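Local coordinates for FAD dependent oxidoreductase domain-containing protein (Deinococcus radiodurans R1, PDB 3C4N) that binds ADP and is probably an FAD-dependent oxidoreductase, although its substrate and reaction are not known, at residues G48-R56 and A178-A187; I91-T102 and L378-H388. One frame throughout, in Å; residues are numbered along the deposited sequence.

Interaction 1 of 2, residues G48-R56 and A178-A187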
ATOM      1  N   GLY A  48      11.778  -7.715   5.014  1.00 14.21           N
ATOM      2  CA  GLY A  48      10.364  -8.024   5.190  1.00 12.14           C
ATOM      3  C   GLY A  48       9.578  -8.029   3.883  1.00 12.58           C
ATOM      4  O   GLY A  48       8.733  -8.885   3.620  1.00 17.21           O
ATOM      5  N   ALA A  49       9.860  -7.053   3.044  1.00 12.21           N
ATOM      6  CA  ALA A  49       9.183  -6.967   1.768  1.00 12.83           C
ATOM      7  C   ALA A  49       9.495  -8.194   0.918  1.00  9.17           C
ATOM      8  O   ALA A  49       8.609  -8.726   0.259  1.00  7.10           O
ATOM      9  CB  ALA A  49       9.607  -5.696   1.033  1.00 10.88           C
ATOM     10  N   ALA A  50      10.746  -8.643   0.914  1.00  6.74           N
ATOM     11  CA  ALA A  50      11.104  -9.813   0.108  1.00  8.35           C
ATOM     12  C   ALA A  50      10.459 -11.076   0.657  1.00 12.99           C
ATOM     13  O   ALA A  50       9.947 -11.906  -0.097  1.00 11.91           O
ATOM     14  CB  ALA A  50      12.612  -9.988   0.064  1.00  7.11           C
ATOM     15  N   CYS A  51      10.488 -11.207   1.981  1.00 14.53           N
ATOM     16  CA  CYS A  51       9.911 -12.363   2.652  1.00 11.86           C
ATOM     17  C   CYS A  51       8.409 -12.428   2.390  1.00  9.88           C
ATOM     18  O   CYS A  51       7.877 -13.502   2.115  1.00 11.16           O
ATOM     19  CB  CYS A  51      10.198 -12.292   4.153  1.00 18.64           C
ATOM     20  SG  CYS A  51       9.965 -13.852   5.022  1.00 17.25           S
ATOM     21  N   ALA A  52       7.727 -11.281   2.460  1.00 11.13           N
ATOM     22  CA  ALA A  52       6.279 -11.247   2.216  1.00 12.40           C
ATOM     23  C   ALA A  52       5.988 -11.647   0.775  1.00 13.32           C
ATOM     24  O   ALA A  52       4.994 -12.316   0.496  1.00 16.12           O
ATOM     25  CB  ALA A  52       5.711  -9.861   2.503  1.00  8.60           C
ATOM     26  N   PHE A  53       6.868 -11.243  -0.135  1.00 17.11           N
ATOM     27  CA  PHE A  53       6.699 -11.596  -1.536  1.00 16.94           C
ATOM     28  C   PHE A  53       6.832 -13.117  -1.724  1.00 19.44           C
ATOM     29  O   PHE A  53       5.946 -13.753  -2.298  1.00 19.19           O
ATOM     30  CB  PHE A  53       7.733 -10.868  -2.389  1.00  9.09           C
ATOM     31  CG  PHE A  53       7.787 -11.347  -3.799  1.00  9.68           C
ATOM     32  CD1 PHE A  53       6.704 -11.179  -4.646  1.00 20.62           C
ATOM     33  CD2 PHE A  53       8.924 -11.982  -4.280  1.00 15.92           C
ATOM     34  CE1 PHE A  53       6.748 -11.638  -5.969  1.00 17.67           C
ATOM     35  CE2 PHE A  53       8.985 -12.446  -5.594  1.00 17.55           C
ATOM     36  CZ  PHE A  53       7.894 -12.273  -6.442  1.00 16.31           C
ATOM     37  N   TYR A  54       7.915 -13.700  -1.213  1.00 12.15           N
ATOM     38  CA  TYR A  54       8.131 -15.133  -1.363  1.00 15.05           C
ATOM     39  C   TYR A  54       7.037 -15.954  -0.681  1.00 19.33           C
ATOM     40  O   TYR A  54       6.675 -17.025  -1.162  1.00 19.52           O
ATOM     41  CB  TYR A  54       9.501 -15.546  -0.818  1.00 11.67           C
ATOM     42  CG  TYR A  54      10.663 -14.972  -1.587  1.00 13.46           C
ATOM     43  CD1 TYR A  54      10.768 -15.149  -2.969  1.00 15.50           C
ATOM     44  CD2 TYR A  54      11.659 -14.252  -0.937  1.00  9.77           C
ATOM     45  CE1 TYR A  54      11.841 -14.615  -3.684  1.00 22.75           C
ATOM     46  CE2 TYR A  54      12.732 -13.716  -1.633  1.00 14.75           C
ATOM     47  CZ  TYR A  54      12.828 -13.894  -3.003  1.00 23.04           C
ATOM     48  OH  TYR A  54      13.901 -13.347  -3.683  1.00 19.89           O
ATOM     49  N   LEU A  55       6.508 -15.457   0.433  1.00 10.41           N
ATOM     50  CA  LEU A  55       5.445 -16.174   1.111  1.00 12.68           C
ATOM     51  C   LEU A  55       4.156 -16.136   0.295  1.00 11.94           C
ATOM     52  O   LEU A  55       3.381 -17.095   0.316  1.00 16.27           O
ATOM     53  CB  LEU A  55       5.201 -15.603   2.507  1.00 11.29           C
ATOM     54  CG  LEU A  55       6.227 -16.065   3.541  1.00 13.65           C
ATOM     55  CD1 LEU A  55       6.079 -15.230   4.813  1.00  7.72           C
ATOM     56  CD2 LEU A  55       6.018 -17.559   3.835  1.00  6.94           C
ATOM     57  N   ARG A  56       3.925 -15.047  -0.433  1.00  9.38           N
ATOM     58  CA  ARG A  56       2.713 -14.944  -1.248  1.00 14.87           C
ATOM     59  C   ARG A  56       2.756 -15.935  -2.399  1.00 19.89           C
ATOM     60  O   ARG A  56       1.715 -16.383  -2.876  1.00 25.47           O
ATOM     61  CB  ARG A  56       2.523 -13.529  -1.818  1.00 12.25           C
ATOM     62  CG  ARG A  56       2.230 -12.445  -0.779  1.00 20.87           C
ATOM     63  CD  ARG A  56       1.070 -12.822   0.117  1.00 15.29           C
ATOM     64  NE  ARG A  56      -0.155 -13.074  -0.631  1.00 14.05           N
ATOM     65  CZ  ARG A  56      -1.230 -13.656  -0.109  1.00 16.05           C
ATOM     66  NH1 ARG A  56      -1.228 -14.047   1.155  1.00 22.16           N
ATOM     67  NH2 ARG A  56      -2.312 -13.851  -0.844  1.00 17.34           N
ATOM     68  N   ALA A 178       9.324  -5.729  -4.484  1.00 14.23           N
ATOM     69  CA  ALA A 178       8.889  -6.881  -3.727  1.00  9.35           C
ATOM     70  C   ALA A 178       7.584  -6.574  -3.022  1.00  8.84           C
ATOM     71  O   ALA A 178       6.657  -7.378  -3.051  1.00 12.56           O
ATOM     72  CB  ALA A 178       9.958  -7.279  -2.722  1.00  9.54           C
ATOM     73  N   ALA A 179       7.496  -5.411  -2.391  1.00 13.87           N
ATOM     74  CA  ALA A 179       6.258  -5.067  -1.699  1.00  9.75           C
ATOM     75  C   ALA A 179       5.122  -4.988  -2.725  1.00 10.75           C
ATOM     76  O   ALA A 179       4.075  -5.599  -2.544  1.00 15.54           O
ATOM     77  CB  ALA A 179       6.411  -3.740  -0.958  1.00  4.90           C
ATOM     78  N   GLN A 180       5.336  -4.251  -3.807  1.00  7.61           N
ATOM     79  CA  GLN A 180       4.312  -4.118  -4.827  1.00 14.79           C
ATOM     80  C   GLN A 180       3.743  -5.459  -5.267  1.00 19.89           C
ATOM     81  O   GLN A 180       2.528  -5.683  -5.205  1.00 23.86           O
ATOM     82  CB  GLN A 180       4.864  -3.357  -6.028  1.00  7.89           C
ATOM     83  CG  GLN A 180       5.082  -1.906  -5.699  1.00  9.35           C
ATOM     84  CD  GLN A 180       5.551  -1.107  -6.873  1.00 19.61           C
ATOM     85  OE1 GLN A 180       6.321  -1.603  -7.704  1.00 19.73           O
ATOM     86  NE2 GLN A 180       5.104   0.150  -6.953  1.00 15.52           N
ATOM     87  N   GLN A 181       4.633  -6.348  -5.696  1.00 17.12           N
ATOM     88  CA  GLN A 181       4.274  -7.684  -6.142  1.00 13.12           C
ATOM     89  C   GLN A 181       3.545  -8.463  -5.045  1.00 15.43           C
ATOM     90  O   GLN A 181       2.621  -9.218  -5.335  1.00 18.95           O
ATOM     91  CB  GLN A 181       5.535  -8.450  -6.569  1.00 16.43           C
ATOM     92  CG  GLN A 181       6.125  -8.042  -7.915  1.00 19.29           C
ATOM     93  CD  GLN A 181       5.083  -8.014  -9.022  1.00 23.72           C
ATOM     94  OE1 GLN A 181       4.452  -6.983  -9.255  1.00 35.94           O
ATOM     95  NE2 GLN A 181       4.890  -9.145  -9.699  1.00 18.61           N
ATOM     96  N   ALA A 182       3.963  -8.288  -3.791  1.00 18.66           N
ATOM     97  CA  ALA A 182       3.322  -8.986  -2.671  1.00 19.63           C
ATOM     98  C   ALA A 182       1.881  -8.503  -2.514  1.00 19.98           C
ATOM     99  O   ALA A 182       0.960  -9.293  -2.255  1.00 17.32           O
ATOM    100  CB  ALA A 182       4.102  -8.741  -1.384  1.00  7.19           C
ATOM    101  N   ILE A 183       1.707  -7.192  -2.669  1.00 18.17           N
ATOM    102  CA  ILE A 183       0.397  -6.550  -2.568  1.00 14.21           C
ATOM    103  C   ILE A 183      -0.489  -6.968  -3.732  1.00 17.27           C
ATOM    104  O   ILE A 183      -1.691  -7.187  -3.564  1.00 15.10           O
ATOM    105  CB  ILE A 183       0.513  -5.017  -2.591  1.00  6.00           C
ATOM    106  CG1 ILE A 183       1.216  -4.520  -1.318  1.00  8.16           C
ATOM    107  CG2 ILE A 183      -0.855  -4.418  -2.737  1.00  7.40           C
ATOM    108  CD1 ILE A 183       1.793  -3.107  -1.433  1.00 15.07           C
ATOM    109  N   GLY A 184       0.112  -7.069  -4.913  1.00 16.82           N
ATOM    110  CA  GLY A 184      -0.638  -7.478  -6.087  1.00 13.74           C
ATOM    111  C   GLY A 184      -0.988  -8.943  -5.979  1.00 13.35           C
ATOM    112  O   GLY A 184      -1.716  -9.473  -6.812  1.00 11.63           O
ATOM    113  N   GLN A 185      -0.451  -9.601  -4.956  1.00 16.91           N
ATOM    114  CA  GLN A 185      -0.736 -11.008  -4.764  1.00 16.71           C
ATOM    115  C   GLN A 185      -1.649 -11.234  -3.581  1.00 16.24           C
ATOM    116  O   GLN A 185      -1.752 -12.348  -3.072  1.00 23.21           O
ATOM    117  CB  GLN A 185       0.549 -11.808  -4.593  1.00 23.45           C
ATOM    118  CG  GLN A 185       1.458 -11.734  -5.789  1.00 28.87           C
ATOM    119  CD  GLN A 185       0.786 -12.210  -7.045  1.00 34.40           C
ATOM    120  OE1 GLN A 185       0.411 -13.379  -7.146  1.00 50.55           O
ATOM    121  NE2 GLN A 185       0.621 -11.309  -8.017  1.00 38.58           N
ATOM    122  N   GLY A 186      -2.313 -10.173  -3.142  1.00 17.51           N
ATOM    123  CA  GLY A 186      -3.249 -10.305  -2.039  1.00 21.80           C
ATOM    124  C   GLY A 186      -2.681 -10.185  -0.641  1.00 23.01           C
ATOM    125  O   GLY A 186      -3.263 -10.675   0.332  1.00 25.40           O
ATOM    126  N   ALA A 187      -1.534  -9.540  -0.528  1.00 15.99           N
ATOM    127  CA  ALA A 187      -0.936  -9.359   0.786  1.00 21.90           C
ATOM    128  C   ALA A 187      -1.629  -8.175   1.448  1.00 18.78           C
ATOM    129  O   ALA A 187      -1.792  -7.122   0.824  1.00 22.97           O
ATOM    130  CB  ALA A 187       0.560  -9.084   0.657  1.00  7.55           C
TER
HETATM  131  O   HOH W   1       0.710 -16.101  -5.401  1.00 41.99           O
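Helices 48-56 and 178-183 run roughly the same way, their axes 8.0 Å apart at closest and inclined at 32°, with Phe53 and Ala182 facing each other at the level where the backbones come nearest. Alanines make this approach possible. CB of Ala49 lies 4.1 Å from CB of Ala178 and also touches Ala179. CB of Ala178 rests on the carbonyl oxygen of Ala49. One turn on, CB of Ala182 packs against the backbone of Phe53, 3.9 Å from its CA.

The Phe53 ring swings out beside Gln181, because CG is anti to the backbone N (chi1 170°). Its CE1 comes within 3.5 Å of CB of Gln181, and the two side chains run alongside each other.

Arg56 carries the polar part. Its chain bends at chi2 and chi3, and CD lies against CB of Ala187. NE and NH2 then both donate to the carbonyl oxygen of Gln185. The bond from NH2 to Gln185 O is 2.7 Å and lies in the carbonyl plane. NE reaches Gln185 O at 3.0 Å from above that plane. The oxygen sits at the edge of the guanidinium, while O of Gly186 lies over one face. Two bonds to one atom fix the rotation of the guanidinium. A Schellman motif with Gly186 at C-prime ends helix 178-183 and puts this carbonyl within reach.

Gly48 fits the last glycine of a GxGxxG pattern, consistent with a Rossmann-type nucleotide site. Leu64 of strand 64-67 touches Ala52, Arg56 and Ala187. Helix 379-398 packs on Ala50 and Tyr54. Ile183 packs on Ile183 of the second subunit, and Gln181 on Gly184 of that chain.

Interaction 2 of 2, residues I91-T102 and L378-H388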
ATOM      1  N   ILE A  91      31.010 -12.734   0.294  1.00 17.43           N
ATOM      2  CA  ILE A  91      30.473 -14.058   0.560  1.00 16.44           C
ATOM      3  C   ILE A  91      31.318 -14.765   1.618  1.00 19.67           C
ATOM      4  O   ILE A  91      32.474 -15.098   1.375  1.00 17.11           O
ATOM      5  CB  ILE A  91      30.485 -14.940  -0.704  1.00 18.84           C
ATOM      6  CG1 ILE A  91      29.722 -14.257  -1.844  1.00 19.62           C
ATOM      7  CG2 ILE A  91      29.875 -16.310  -0.379  1.00 13.91           C
ATOM      8  CD1 ILE A  91      29.845 -14.971  -3.188  1.00  6.85           C
ATOM      9  N   PRO A  92      30.758 -14.980   2.816  1.00 19.79           N
ATOM     10  CA  PRO A  92      31.524 -15.669   3.857  1.00 22.84           C
ATOM     11  C   PRO A  92      31.654 -17.115   3.383  1.00 24.96           C
ATOM     12  O   PRO A  92      30.927 -17.529   2.478  1.00 26.84           O
ATOM     13  CB  PRO A  92      30.622 -15.560   5.086  1.00 21.85           C
ATOM     14  CG  PRO A  92      29.895 -14.274   4.864  1.00 16.09           C
ATOM     15  CD  PRO A  92      29.553 -14.354   3.383  1.00 26.29           C
ATOM     16  N   ALA A  93      32.559 -17.881   3.989  1.00 20.67           N
ATOM     17  CA  ALA A  93      32.764 -19.275   3.605  1.00 16.77           C
ATOM     18  C   ALA A  93      31.539 -20.123   3.914  1.00 15.18           C
ATOM     19  O   ALA A  93      31.058 -20.136   5.046  1.00 19.36           O
ATOM     20  CB  ALA A  93      33.978 -19.838   4.322  1.00 14.57           C
ATOM     21  N   GLY A  94      31.028 -20.826   2.906  1.00 15.76           N
ATOM     22  CA  GLY A  94      29.869 -21.678   3.109  1.00  5.34           C
ATOM     23  C   GLY A  94      28.573 -21.045   2.657  1.00 13.61           C
ATOM     24  O   GLY A  94      27.537 -21.704   2.618  1.00 17.00           O
ATOM     25  N   GLN A  95      28.617 -19.762   2.317  1.00 13.39           N
ATOM     26  CA  GLN A  95      27.412 -19.078   1.879  1.00 14.75           C
ATOM     27  C   GLN A  95      27.319 -18.872   0.354  1.00 13.36           C
ATOM     28  O   GLN A  95      26.525 -18.055  -0.110  1.00 17.34           O
ATOM     29  CB  GLN A  95      27.310 -17.737   2.610  1.00 20.14           C
ATOM     30  CG  GLN A  95      27.297 -17.861   4.137  1.00 10.57           C
ATOM     31  CD  GLN A  95      25.926 -18.213   4.680  1.00 21.82           C
ATOM     32  OE1 GLN A  95      24.950 -17.489   4.462  1.00 18.39           O
ATOM     33  NE2 GLN A  95      25.841 -19.328   5.391  1.00 20.57           N
ATOM     34  N   GLU A  96      28.105 -19.624  -0.417  1.00 12.20           N
ATOM     35  CA  GLU A  96      28.098 -19.519  -1.877  1.00 10.44           C
ATOM     36  C   GLU A  96      26.716 -19.787  -2.493  1.00 15.40           C
ATOM     37  O   GLU A  96      26.345 -19.173  -3.489  1.00 15.16           O
ATOM     38  CB  GLU A  96      29.088 -20.512  -2.515  1.00 21.71           C
ATOM     39  CG  GLU A  96      30.597 -20.286  -2.312  1.00 13.52           C
ATOM     40  CD  GLU A  96      31.094 -20.602  -0.904  1.00 26.85           C
ATOM     41  OE1 GLU A  96      30.451 -21.394  -0.183  1.00 22.24           O
ATOM     42  OE2 GLU A  96      32.155 -20.063  -0.511  1.00 40.88           O
ATOM     43  N   ALA A  97      25.956 -20.718  -1.928  1.00 15.90           N
ATOM     44  CA  ALA A  97      24.639 -21.020  -2.488  1.00 19.91           C
ATOM     45  C   ALA A  97      23.689 -19.823  -2.335  1.00 20.94           C
ATOM     46  O   ALA A  97      22.991 -19.437  -3.275  1.00 13.02           O
ATOM     47  CB  ALA A  97      24.044 -22.261  -1.810  1.00 17.56           C
ATOM     48  N   GLN A  98      23.667 -19.247  -1.139  1.00 13.13           N
ATOM     49  CA  GLN A  98      22.822 -18.095  -0.853  1.00 16.91           C
ATOM     50  C   GLN A  98      23.197 -16.892  -1.723  1.00 19.35           C
ATOM     51  O   GLN A  98      22.325 -16.192  -2.244  1.00 17.30           O
ATOM     52  CB  GLN A  98      22.932 -17.713   0.629  1.00 20.12           C
ATOM     53  CG  GLN A  98      22.347 -18.751   1.595  1.00 14.12           C
ATOM     54  CD  GLN A  98      23.265 -19.938   1.864  1.00 22.11           C
ATOM     55  OE1 GLN A  98      24.249 -20.167   1.156  1.00 14.43           O
ATOM     56  NE2 GLN A  98      22.929 -20.712   2.892  1.00 22.36           N
ATOM     57  N   ALA A  99      24.498 -16.670  -1.887  1.00 12.21           N
ATOM     58  CA  ALA A  99      24.990 -15.557  -2.677  1.00  9.79           C
ATOM     59  C   ALA A  99      24.609 -15.649  -4.146  1.00 13.41           C
ATOM     60  O   ALA A  99      24.175 -14.662  -4.748  1.00 16.37           O
ATOM     61  CB  ALA A  99      26.507 -15.453  -2.550  1.00 11.24           C
ATOM     62  N   GLU A 100      24.767 -16.828  -4.732  1.00 12.71           N
ATOM     63  CA  GLU A 100      24.459 -16.993  -6.154  1.00 14.47           C
ATOM     64  C   GLU A 100      22.961 -16.949  -6.422  1.00  9.40           C
ATOM     65  O   GLU A 100      22.525 -16.388  -7.422  1.00 13.46           O
ATOM     66  CB  GLU A 100      25.051 -18.307  -6.692  1.00 19.52           C
ATOM     67  CG  GLU A 100      26.596 -18.364  -6.735  1.00 21.69           C
ATOM     68  CD  GLU A 100      27.255 -17.124  -7.370  1.00 24.10           C
ATOM     69  OE1 GLU A 100      26.655 -16.502  -8.278  1.00 17.44           O
ATOM     70  OE2 GLU A 100      28.392 -16.789  -6.961  1.00 11.21           O
ATOM     71  N   TRP A 101      22.183 -17.541  -5.526  1.00  9.41           N
ATOM     72  CA  TRP A 101      20.738 -17.554  -5.667  1.00 18.99           C
ATOM     73  C   TRP A 101      20.245 -16.107  -5.623  1.00 20.54           C
ATOM     74  O   TRP A 101      19.403 -15.690  -6.433  1.00 23.86           O
ATOM     75  CB  TRP A 101      20.110 -18.368  -4.532  1.00 21.12           C
ATOM     76  CG  TRP A 101      18.637 -18.568  -4.692  1.00 17.09           C
ATOM     77  CD1 TRP A 101      18.013 -19.571  -5.376  1.00 21.68           C
ATOM     78  CD2 TRP A 101      17.605 -17.696  -4.227  1.00 15.06           C
ATOM     79  NE1 TRP A 101      16.651 -19.375  -5.372  1.00 19.97           N
ATOM     80  CE2 TRP A 101      16.374 -18.230  -4.672  1.00 26.36           C
ATOM     81  CE3 TRP A 101      17.601 -16.512  -3.480  1.00  8.55           C
ATOM     82  CZ2 TRP A 101      15.146 -17.615  -4.394  1.00 26.04           C
ATOM     83  CZ3 TRP A 101      16.385 -15.901  -3.205  1.00 15.79           C
ATOM     84  CH2 TRP A 101      15.173 -16.455  -3.662  1.00 16.68           C
ATOM     85  N   THR A 102      20.776 -15.336  -4.678  1.00 23.18           N
ATOM     86  CA  THR A 102      20.396 -13.930  -4.558  1.00 19.68           C
ATOM     87  C   THR A 102      20.775 -13.196  -5.844  1.00 17.29           C
ATOM     88  O   THR A 102      19.993 -12.390  -6.349  1.00 12.93           O
ATOM     89  CB  THR A 102      21.102 -13.249  -3.354  1.00 21.54           C
ATOM     90  OG1 THR A 102      20.641 -13.849  -2.139  1.00 19.58           O
ATOM     91  CG2 THR A 102      20.793 -11.744  -3.323  1.00 22.51           C
ATOM     92  N   LEU A 378      25.828  -7.331   4.933  1.00 13.88           N
ATOM     93  CA  LEU A 378      26.045  -8.141   3.732  1.00 21.34           C
ATOM     94  C   LEU A 378      24.741  -8.393   2.973  1.00 18.91           C
ATOM     95  O   LEU A 378      24.717  -9.136   1.987  1.00 16.46           O
ATOM     96  CB  LEU A 378      26.714  -9.481   4.078  1.00 16.75           C
ATOM     97  CG  LEU A 378      28.143  -9.426   4.653  1.00 17.53           C
ATOM     98  CD1 LEU A 378      28.568 -10.817   5.048  1.00 14.72           C
ATOM     99  CD2 LEU A 378      29.119  -8.845   3.653  1.00 19.78           C
ATOM    100  N   ALA A 379      23.671  -7.734   3.405  1.00  8.49           N
ATOM    101  CA  ALA A 379      22.372  -7.916   2.773  1.00 14.60           C
ATOM    102  C   ALA A 379      22.356  -7.738   1.249  1.00 15.76           C
ATOM    103  O   ALA A 379      21.533  -8.346   0.566  1.00 11.38           O
ATOM    104  CB  ALA A 379      21.341  -7.000   3.415  1.00 16.14           C
ATOM    105  N   ASP A 380      23.247  -6.920   0.705  1.00  7.36           N
ATOM    106  CA  ASP A 380      23.251  -6.744  -0.738  1.00 16.09           C
ATOM    107  C   ASP A 380      23.671  -8.030  -1.468  1.00 15.40           C
ATOM    108  O   ASP A 380      23.232  -8.281  -2.592  1.00  9.31           O
ATOM    109  CB  ASP A 380      24.150  -5.556  -1.141  1.00 16.09           C
ATOM    110  CG  ASP A 380      23.641  -4.206  -0.578  1.00 26.86           C
ATOM    111  OD1 ASP A 380      22.412  -3.936  -0.660  1.00 12.86           O
ATOM    112  OD2 ASP A 380      24.477  -3.417  -0.067  1.00 21.79           O
ATOM    113  N   THR A 381      24.492  -8.860  -0.832  1.00 17.96           N
ATOM    114  CA  THR A 381      24.929 -10.100  -1.477  1.00 19.81           C
ATOM    115  C   THR A 381      24.146 -11.340  -1.047  1.00 15.58           C
ATOM    116  O   THR A 381      24.043 -12.302  -1.806  1.00 15.15           O
ATOM    117  CB  THR A 381      26.426 -10.374  -1.205  1.00 13.61           C
ATOM    118  OG1 THR A 381      27.211  -9.272  -1.678  1.00 18.63           O
ATOM    119  CG2 THR A 381      26.880 -11.654  -1.915  1.00  6.06           C
ATOM    120  N   LEU A 382      23.581 -11.298   0.155  1.00 17.16           N
ATOM    121  CA  LEU A 382      22.871 -12.444   0.715  1.00 17.20           C
ATOM    122  C   LEU A 382      21.445 -12.202   1.237  1.00 15.27           C
ATOM    123  O   LEU A 382      20.818 -13.132   1.743  1.00 18.63           O
ATOM    124  CB  LEU A 382      23.715 -12.999   1.866  1.00 16.42           C
ATOM    125  CG  LEU A 382      25.208 -13.237   1.596  1.00 15.85           C
ATOM    126  CD1 LEU A 382      25.962 -13.414   2.907  1.00 10.40           C
ATOM    127  CD2 LEU A 382      25.379 -14.442   0.711  1.00 14.24           C
ATOM    128  N   GLY A 383      20.934 -10.976   1.122  1.00 13.06           N
ATOM    129  CA  GLY A 383      19.606 -10.653   1.641  1.00  7.73           C
ATOM    130  C   GLY A 383      18.399 -11.458   1.173  1.00  7.17           C
ATOM    131  O   GLY A 383      17.682 -12.020   1.994  1.00  5.80           O
ATOM    132  N   LEU A 384      18.152 -11.500  -0.133  1.00  9.65           N
ATOM    133  CA  LEU A 384      17.013 -12.243  -0.662  1.00 14.39           C
ATOM    134  C   LEU A 384      17.019 -13.697  -0.200  1.00 15.49           C
ATOM    135  O   LEU A 384      16.012 -14.199   0.290  1.00 15.82           O
ATOM    136  CB  LEU A 384      17.001 -12.191  -2.197  1.00 14.26           C
ATOM    137  CG  LEU A 384      16.693 -10.826  -2.828  1.00 19.10           C
ATOM    138  CD1 LEU A 384      16.895 -10.851  -4.364  1.00 18.19           C
ATOM    139  CD2 LEU A 384      15.255 -10.472  -2.493  1.00 14.50           C
ATOM    140  N   ALA A 385      18.167 -14.358  -0.334  1.00 15.04           N
ATOM    141  CA  ALA A 385      18.310 -15.759   0.045  1.00 10.91           C
ATOM    142  C   ALA A 385      17.790 -16.050   1.439  1.00  9.45           C
ATOM    143  O   ALA A 385      17.072 -17.036   1.646  1.00 12.29           O
ATOM    144  CB  ALA A 385      19.774 -16.182  -0.060  1.00 14.50           C
ATOM    145  N   ALA A 386      18.141 -15.200   2.400  1.00  8.20           N
ATOM    146  CA  ALA A 386      17.692 -15.418   3.775  1.00 13.45           C
ATOM    147  C   ALA A 386      16.184 -15.211   3.925  1.00 13.96           C
ATOM    148  O   ALA A 386      15.552 -15.859   4.761  1.00 15.59           O
ATOM    149  CB  ALA A 386      18.468 -14.510   4.736  1.00  1.03           C
ATOM    150  N   ALA A 387      15.604 -14.326   3.114  1.00 15.54           N
ATOM    151  CA  ALA A 387      14.158 -14.089   3.186  1.00 14.05           C
ATOM    152  C   ALA A 387      13.406 -15.236   2.518  1.00 11.68           C
ATOM    153  O   ALA A 387      12.318 -15.603   2.949  1.00 15.10           O
ATOM    154  CB  ALA A 387      13.793 -12.759   2.516  1.00 11.49           C
ATOM    155  N   HIS A 388      13.988 -15.797   1.466  1.00 10.63           N
ATOM    156  CA  HIS A 388      13.364 -16.907   0.761  1.00 13.58           C
ATOM    157  C   HIS A 388      13.437 -18.207   1.564  1.00 20.66           C
ATOM    158  O   HIS A 388      12.501 -19.003   1.551  1.00 23.40           O
ATOM    159  CB  HIS A 388      14.038 -17.117  -0.586  1.00 15.78           C
ATOM    160  CG  HIS A 388      13.497 -18.282  -1.352  1.00 21.14           C
ATOM    161  ND1 HIS A 388      14.204 -19.454  -1.524  1.00 22.09           N
ATOM    162  CD2 HIS A 388      12.316 -18.457  -1.990  1.00 20.36           C
ATOM    163  CE1 HIS A 388      13.481 -20.297  -2.239  1.00 16.60           C
ATOM    164  NE2 HIS A 388      12.332 -19.718  -2.535  1.00 17.68           N
TER
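Trp101 and His388 both hold CG anti to the backbone N (chi1 -173° in Trp101), which brings their rings into an offset stack. Centroids are 4.4 Å apart and the planes differ by 21°. CZ2 of Trp101 lies over the centre of the imidazole. CE3 of Trp101 also meets CA of Ala385.

Thr102 is a knob in a hole formed by Leu382, Gly383, Leu384 and Ala385. Its OG1 accepts a 3.1 Å bond from N of Ala385 and donates to O of Gln98. Helix 379-388 is kinked here, and N of Ala385 has no bond to the preceding turn, so the threonine supplies its acceptor. CA of Ala99 makes a CH...O contact with O of Thr381.

At the crossing, CD2 of Leu382 packs 3.6 Å from CB of Ala99. Farther along, CD1 of Leu382 reaches CD of Pro92 tip to tip at 3.7 Å.

The two helices cross nearly at right angles (95°). Tyr54 of helix 46-58 meets His388 edge-to-face, while Asp380 forms a salt bridge with Arg46. NE1 of Trp86, in strand 85-86, hydrogen-bonds to O of Ala99.

The centres of interactions 1 and 2 lie 19 Å apart, yet the two touch. Helix 46-58 joins them: OH of Tyr54 packs 3.4 Å from CH2 of Trp101, and SG of Cys51 lies 3.6 Å from O of Ala387. Along the chain the segments alternate, in the order 48-56, 91-102, 178-187, 378-388. Helix 46-58 packs against both helix 171-183 and helix 379-398, and helix 96-107 crosses the latter. All four segments belong to the FAD-dependent oxidoreductase domain. Both contacts come close to the nucleotide: the side chain of Ala49 is about 7 Å from the bound ADP, and Gly383 lies near the ADP-binding Met47. Segments far apart in sequence thus pack together beside the ADP site.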